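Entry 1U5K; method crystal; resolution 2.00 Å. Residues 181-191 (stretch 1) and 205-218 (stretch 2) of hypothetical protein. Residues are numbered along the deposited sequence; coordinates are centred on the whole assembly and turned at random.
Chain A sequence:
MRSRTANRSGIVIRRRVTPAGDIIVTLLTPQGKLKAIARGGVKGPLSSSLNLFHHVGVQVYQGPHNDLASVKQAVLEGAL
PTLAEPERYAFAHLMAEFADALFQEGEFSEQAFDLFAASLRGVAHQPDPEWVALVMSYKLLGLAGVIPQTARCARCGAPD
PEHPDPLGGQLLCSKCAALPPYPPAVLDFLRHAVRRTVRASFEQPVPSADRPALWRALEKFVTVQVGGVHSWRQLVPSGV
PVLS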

# COMPACT_ATOMS: atom_id res chain seq x y z
N PRO A 181 31.15 4.70 -3.00
CA PRO A 181 30.89 4.97 -1.59
C PRO A 181 29.81 6.04 -1.40
O PRO A 181 29.60 6.84 -2.31
CB PRO A 181 32.25 5.45 -1.06
CG PRO A 181 33.06 5.84 -2.24
CD PRO A 181 32.48 5.16 -3.42
N TYR A 182 29.09 5.98 -0.29
CA TYR A 182 28.23 7.08 0.09
C TYR A 182 29.10 8.31 0.29
O TYR A 182 30.21 8.20 0.81
CB TYR A 182 27.52 6.77 1.40
CG TYR A 182 26.37 5.81 1.31
CD1 TYR A 182 26.34 4.68 2.10
CD2 TYR A 182 25.29 6.04 0.46
CE1 TYR A 182 25.27 3.80 2.03
CE2 TYR A 182 24.20 5.20 0.43
CZ TYR A 182 24.18 4.07 1.22
OH TYR A 182 23.12 3.18 1.19
N PRO A 183 28.60 9.49 -0.08
CA PRO A 183 29.33 10.72 0.21
C PRO A 183 29.38 10.97 1.71
O PRO A 183 28.62 10.38 2.49
CB PRO A 183 28.54 11.81 -0.53
CG PRO A 183 27.22 11.25 -0.80
CD PRO A 183 27.34 9.74 -0.79
N PRO A 184 30.34 11.79 2.11
CA PRO A 184 30.65 11.96 3.54
C PRO A 184 29.49 12.36 4.45
O PRO A 184 29.43 11.90 5.59
CB PRO A 184 31.75 13.04 3.55
CG PRO A 184 32.23 13.19 2.15
CD PRO A 184 31.24 12.55 1.23
N ALA A 185 28.60 13.26 4.03
CA ALA A 185 27.52 13.69 4.91
C ALA A 185 26.49 12.56 5.04
O ALA A 185 25.89 12.38 6.10
CB ALA A 185 26.86 14.95 4.37
N VAL A 186 26.29 11.79 3.98
CA VAL A 186 25.42 10.62 4.05
C VAL A 186 25.96 9.58 5.02
O VAL A 186 25.26 9.11 5.91
CB VAL A 186 25.19 10.06 2.65
CG1 VAL A 186 24.55 8.69 2.68
CG2 VAL A 186 24.39 11.06 1.83
N LEU A 187 27.26 9.30 4.93
CA LEU A 187 27.91 8.34 5.80
C LEU A 187 27.81 8.77 7.25
O LEU A 187 27.57 7.96 8.15
CB LEU A 187 29.39 8.17 5.48
CG LEU A 187 29.81 6.96 4.66
CD1 LEU A 187 31.34 6.98 4.54
CD2 LEU A 187 29.27 5.68 5.28
N ASP A 188 28.01 10.06 7.46
CA ASP A 188 27.99 10.56 8.82
C ASP A 188 26.60 10.41 9.44
O ASP A 188 26.44 10.04 10.61
CB ASP A 188 28.49 12.00 8.83
CG ASP A 188 28.14 12.71 10.09
OD1 ASP A 188 27.17 13.49 10.01
OD2 ASP A 188 28.71 12.52 11.18
N PHE A 189 25.59 10.72 8.65
CA PHE A 189 24.21 10.50 9.09
C PHE A 189 23.94 9.04 9.42
O PHE A 189 23.49 8.71 10.50
CB PHE A 189 23.21 10.99 8.05
CG PHE A 189 21.79 10.81 8.48
CD1 PHE A 189 21.19 11.75 9.30
CD2 PHE A 189 21.09 9.67 8.12
CE1 PHE A 189 19.87 11.57 9.68
CE2 PHE A 189 19.78 9.48 8.54
CZ PHE A 189 19.17 10.45 9.28
N LEU A 190 24.25 8.17 8.47
CA LEU A 190 24.00 6.75 8.64
C LEU A 190 24.68 6.18 9.88
O LEU A 190 24.07 5.39 10.59
CB LEU A 190 24.41 5.99 7.38
CG LEU A 190 23.56 6.22 6.14
CD1 LEU A 190 24.13 5.44 4.99
CD2 LEU A 190 22.09 5.95 6.29
N ARG A 191 25.90 6.62 10.19
CA ARG A 191 26.68 6.10 11.30
C ARG A 191 26.23 6.58 12.67
O ARG A 191 26.44 5.90 13.67
CB ARG A 191 28.16 6.41 11.10
CG ARG A 191 28.83 5.63 9.98
CD ARG A 191 30.25 6.10 9.74
NE ARG A 191 31.00 5.25 8.82
CZ ARG A 191 32.07 5.63 8.14
NH1 ARG A 191 32.56 6.85 8.23
NH2 ARG A 191 32.69 4.75 7.37
N PRO A 205 21.30 19.30 8.55
CA PRO A 205 20.57 18.67 7.45
C PRO A 205 21.48 18.19 6.32
O PRO A 205 22.49 18.82 6.00
CB PRO A 205 19.62 19.76 6.96
CG PRO A 205 20.23 21.06 7.42
CD PRO A 205 20.92 20.72 8.71
N VAL A 206 21.13 17.06 5.72
CA VAL A 206 21.81 16.55 4.54
C VAL A 206 21.12 17.25 3.38
O VAL A 206 19.90 17.45 3.42
CB VAL A 206 21.70 15.02 4.46
CG1 VAL A 206 21.95 14.48 3.07
CG2 VAL A 206 22.67 14.38 5.44
N PRO A 207 21.89 17.68 2.39
CA PRO A 207 21.32 18.37 1.23
C PRO A 207 20.34 17.48 0.50
O PRO A 207 20.49 16.25 0.48
CB PRO A 207 22.52 18.64 0.33
CG PRO A 207 23.71 18.44 1.15
CD PRO A 207 23.36 17.58 2.32
N SER A 208 19.39 18.13 -0.16
CA SER A 208 18.25 17.47 -0.77
C SER A 208 18.70 16.44 -1.80
O SER A 208 18.08 15.39 -1.96
CB SER A 208 17.33 18.54 -1.36
OG SER A 208 16.35 17.94 -2.20
N ALA A 209 19.80 16.74 -2.49
CA ALA A 209 20.32 15.85 -3.52
C ALA A 209 20.71 14.51 -2.90
O ALA A 209 20.59 13.50 -3.58
CB ALA A 209 21.52 16.46 -4.23
N ASP A 210 21.20 14.49 -1.66
CA ASP A 210 21.63 13.26 -1.01
C ASP A 210 20.56 12.48 -0.25
O ASP A 210 20.80 11.38 0.25
CB ASP A 210 22.79 13.55 -0.06
CG ASP A 210 24.04 14.01 -0.78
OD1 ASP A 210 24.37 13.48 -1.87
OD2 ASP A 210 24.75 14.93 -0.33
N ARG A 211 19.34 13.01 -0.22
CA ARG A 211 18.30 12.39 0.58
C ARG A 211 17.70 11.11 0.00
O ARG A 211 17.42 10.21 0.79
CB ARG A 211 17.22 13.41 0.93
CG ARG A 211 17.69 14.46 1.91
CD ARG A 211 16.62 15.47 2.21
NE ARG A 211 17.20 16.60 2.91
CZ ARG A 211 16.53 17.62 3.43
NH1 ARG A 211 15.22 17.68 3.34
NH2 ARG A 211 17.20 18.55 4.10
N PRO A 212 17.50 11.00 -1.31
CA PRO A 212 16.99 9.74 -1.87
C PRO A 212 17.82 8.54 -1.41
O PRO A 212 17.23 7.51 -1.10
CB PRO A 212 17.02 9.99 -3.38
CG PRO A 212 16.79 11.47 -3.48
CD PRO A 212 17.62 12.04 -2.35
N ALA A 213 19.14 8.67 -1.31
CA ALA A 213 20.00 7.61 -0.78
C ALA A 213 19.62 7.19 0.64
O ALA A 213 19.56 5.99 0.95
CB ALA A 213 21.44 8.05 -0.81
N LEU A 214 19.34 8.18 1.48
CA LEU A 214 18.88 7.95 2.85
C LEU A 214 17.51 7.27 2.94
O LEU A 214 17.36 6.35 3.75
CB LEU A 214 18.87 9.25 3.64
CG LEU A 214 20.23 9.93 3.80
CD1 LEU A 214 20.09 11.22 4.58
CD2 LEU A 214 21.14 8.97 4.56
N TRP A 215 16.56 7.68 2.11
CA TRP A 215 15.26 7.05 2.07
C TRP A 215 15.40 5.62 1.60
O TRP A 215 14.75 4.72 2.13
CB TRP A 215 14.25 7.78 1.18
CG TRP A 215 13.72 9.01 1.81
CD1 TRP A 215 13.89 10.29 1.34
CD2 TRP A 215 12.96 9.12 3.02
NE1 TRP A 215 13.28 11.17 2.19
CE2 TRP A 215 12.69 10.49 3.22
CE3 TRP A 215 12.49 8.21 3.97
CZ2 TRP A 215 11.99 10.96 4.32
CZ3 TRP A 215 11.78 8.69 5.07
CH2 TRP A 215 11.56 10.06 5.25
N ARG A 216 16.25 5.39 0.61
CA ARG A 216 16.40 4.07 0.02
C ARG A 216 16.98 3.07 1.01
O ARG A 216 16.50 1.95 1.13
CB ARG A 216 17.20 4.10 -1.28
CG ARG A 216 16.37 4.54 -2.48
CD ARG A 216 16.95 4.16 -3.84
NE ARG A 216 18.31 4.69 -3.94
CZ ARG A 216 18.61 5.91 -4.36
NH1 ARG A 216 17.67 6.75 -4.77
NH2 ARG A 216 19.88 6.29 -4.39
N ALA A 217 17.98 3.51 1.76
CA ALA A 217 18.65 2.65 2.71
C ALA A 217 17.67 2.26 3.82
O ALA A 217 17.60 1.09 4.20
CB ALA A 217 19.85 3.35 3.26
N LEU A 218 16.91 3.25 4.27
CA LEU A 218 15.88 3.04 5.28
C LEU A 218 14.86 1.98 4.83
O LEU A 218 14.57 1.07 5.60
CB LEU A 218 15.20 4.35 5.66
CG LEU A 218 14.07 4.27 6.68
CD1 LEU A 218 14.65 3.90 7.99
CD2 LEU A 218 13.24 5.56 6.71
O HOH W 1 21.06 4.03 -0.36

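The two stretches are held together mainly by apolar side chains. No direct hydrogen bond crosses between them. The helices 184-191 and 211-218 run in roughly the same direction, with 34° between their axes and a closest approach of 10.4 Å. Together the stretches bury 450 Å², counting both sides.

Leu214 is the centre of the apolar contact and has the largest area covered by the other stretch. Its CA-to-CB bond points sideways, but the m, t rotamer brings the end of the side chain nearer to stretch 1. Leu214 CD2 lies 3.9 Å from Val186 CG1, 3.6 Å from Phe189 CD2 and 3.6 Å from Leu190 CD2. Leu214 CD1 sits over one face of the Phe189 ring. A branched, flexible side chain suits this place, because its two methyl groups can meet several neighbours at once. The CA-to-CB bond of Leu190 is also sideways, and its m, t rotamer brings the end of the side chain nearer to stretch 2.

A second apolar group forms around Val206, in the loop before the 3-10 segment. Val206 is buried and its CA-to-CB bond points toward stretch 1. Val206 CG2 is 4.4 Å from Ala185 CB and 4.3 Å from Phe189 CB, while Val206 CG1 is 4.4 Å from Val186 CG2. Ala185 is small, and the backbones come close here: Ala185 CA and Val206 CA are 6.4 Å apart. Val186, in the t rotamer, links the two groups by touching both Val206 and Leu214.

Tyr182 extends the contact along the second helix. Its ring meets Ala213 obliquely, with Tyr182 CE2 4.2 Å from Ala213 CB. Tyr182 OH reaches to 3.9 Å from Ala217 CB. The CA-to-CB bonds of both alanines point toward stretch 1, one helical turn apart; the short side chain of Ala213 lies beside the ring, and that of Ala217 lies beside the hydroxyl.

Asp210 also packs against stretch 1, through van der Waals contacts. Asp210 CB is 3.5 Å from Val186 CG2, and Asp210 OD1 is 3.8 Å from Pro183 CG. Asp210 is partly exposed, so its charged group need not be fully buried.

The polar link between the stretches is made by water 1. The oxygen of water 1 lies 2.7 Å from Tyr182 OH and donates a hydrogen bond to Ala213 O at 2.8 Å. The phenol thus combines apolar packing with a water bridge.

Within stretch 2, the CA-to-CB bond of Arg211 points away from stretch 1, and the side chain braces the Val206 loop. Arg211 NE and Arg211 NH2 donate hydrogen bonds to Val206 O at 2.9 and 3.0 Å, respectively. The guanidinium ties Arg211 back to the loop that carries Val206.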